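Local coordinates for 2-dehydropantoate 2-reductase (Geobacter metallireducens, PDB 3HN2), which catalyses the NADPH-dependent reduction of 2-dehydropantoate (ketopantoate) to (R)-pantoate, a step in pantothenate biosynthesis, at the interface of chains A and B. Residues are numbered along the deposited sequence; one frame, centred on the assembly and turned at random. Chains: chain A/B, 2-dehydropantoate 2-reductase.

The interface of chains A and B. Residues chain A 205-206, 209, 253-254; chain B 49-50.
A:Asn205 and A:Leu206, in the short helix 204-207, face B:Ile49 and B:Asn50, whose backbone forms the turn between strands 44-48 and 53-55 of the partner. The side-chain amide of A:Asn205 makes two direct hydrogen bonds to chain B. Its nitrogen ND2 is the donor in both. The bond from ND2 of A:Asn205 to the side-chain oxygen OD1 of B:Asn50 is 2.7 Å long and nearly straight, 173° at the hydrogen. It lies in the plane of both amides, which are almost coplanar, 4° apart. The bond from ND2 of A:Asn205 to the backbone O of B:Ile49 measures 2.6 Å but is bent. Here the donor sits above the carbonyl plane, away from the lone pairs. CG of A:Asn205 stands between its own backbone N and carbonyl carbon; this turn (chi1 61°) brings the amide towards the partner loop, and the second torsion turns ND2 to it. The amide of B:Asn50 is also tied to a water. ND2 of B:Asn50 lies 2.9 Å from water 1, which in turn bonds to the backbone O of A:Asn205. The water thus links this amide to the helix backbone. Beside it, CB of A:Ala209 packs against ND2 of B:Asn50, while CD2 of A:Leu206 touches CA of B:Asn50 at 3.9 Å. B:Ile49 spreads its two branches over chain A. CD1 of B:Ile49 reaches CB of A:Asn205 at 3.8 Å and also meets CA of A:Gly253. CG2 lies alongside CB of A:Glu254. An alanine in place of A:Asn205 would probably leave OD1 of B:Asn50 and the carbonyl of B:Ile49 without their shared donor, and the B:Asn50 amide freer to turn. The patch is part of a two-fold symmetric interface between the two copies in the deposited assembly, though the structure alone does not show that this dimer forms in solution. The turn of chain B packs against helix 204-207 and the loop after it, and against the loop between helices 241-249 and 258-264 of chain A.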
loop_
_atom_site.group_PDB
_atom_site.type_symbol
_atom_site.label_atom_id
_atom_site.label_comp_id
_atom_site.label_asym_id
_atom_site.label_seq_id
_atom_site.Cartn_x
_atom_site.Cartn_y
_atom_site.Cartn_z
ATOM N N ASN A 205 0.185 6.159 9.414
ATOM C CA ASN A 205 1.586 6.565 9.201
ATOM C C ASN A 205 2.332 6.963 10.471
ATOM O O ASN A 205 3.538 6.749 10.574
ATOM C CB ASN A 205 1.678 7.699 8.182
ATOM C CG ASN A 205 0.943 8.949 8.625
ATOM O OD1 ASN A 205 -0.282 9.019 8.571
ATOM N ND2 ASN A 205 1.694 9.948 9.061
ATOM N N LEU A 206 1.603 7.533 11.425
ATOM C CA LEU A 206 2.153 7.924 12.713
ATOM C C LEU A 206 2.444 6.721 13.603
ATOM O O LEU A 206 3.547 6.621 14.151
ATOM C CB LEU A 206 1.216 8.911 13.414
ATOM C CG LEU A 206 0.977 10.260 12.720
ATOM C CD1 LEU A 206 0.108 11.155 13.588
ATOM C CD2 LEU A 206 2.289 10.958 12.379
ATOM N N ALA A 209 5.450 5.238 12.475
ATOM C CA ALA A 209 6.658 6.091 12.429
ATOM C C ALA A 209 7.643 5.818 13.560
ATOM O O ALA A 209 8.849 5.791 13.330
ATOM C CB ALA A 209 6.300 7.573 12.377
ATOM N N GLY A 253 0.112 5.727 3.099
ATOM C CA GLY A 253 0.290 7.117 3.506
ATOM C C GLY A 253 -0.507 7.459 4.752
ATOM O O GLY A 253 -0.461 6.734 5.748
ATOM N N GLU A 254 -1.275 8.542 4.660
ATOM C CA GLU A 254 -2.008 9.108 5.786
ATOM C C GLU A 254 -3.446 8.566 5.866
ATOM O O GLU A 254 -4.417 9.321 5.774
ATOM C CB GLU A 254 -1.991 10.639 5.675
ATOM C CG GLU A 254 -2.187 11.389 6.988
ATOM C CD GLU A 254 -2.213 12.901 6.813
ATOM O OE1 GLU A 254 -1.866 13.612 7.778
ATOM O OE2 GLU A 254 -2.579 13.382 5.719
ATOM N N ILE B 49 3.657 13.895 5.967
ATOM C CA ILE B 49 2.525 13.218 6.597
ATOM C C ILE B 49 2.861 12.818 8.038
ATOM O O ILE B 49 1.963 12.557 8.842
ATOM C CB ILE B 49 2.034 11.985 5.790
ATOM C CG1 ILE B 49 3.189 11.023 5.484
ATOM C CG2 ILE B 49 1.313 12.431 4.517
ATOM C CD1 ILE B 49 2.740 9.632 5.122
ATOM N N ASN B 50 4.155 12.769 8.351
ATOM C CA ASN B 50 4.629 12.578 9.721
ATOM C C ASN B 50 4.949 13.921 10.398
ATOM O O ASN B 50 5.911 14.032 11.164
ATOM C CB ASN B 50 5.855 11.654 9.746
ATOM C CG ASN B 50 5.547 10.239 9.263
ATOM O OD1 ASN B 50 4.394 9.872 9.044
ATOM N ND2 ASN B 50 6.592 9.436 9.096
HETATM O O HOH W 1 5.416 6.832 8.422
#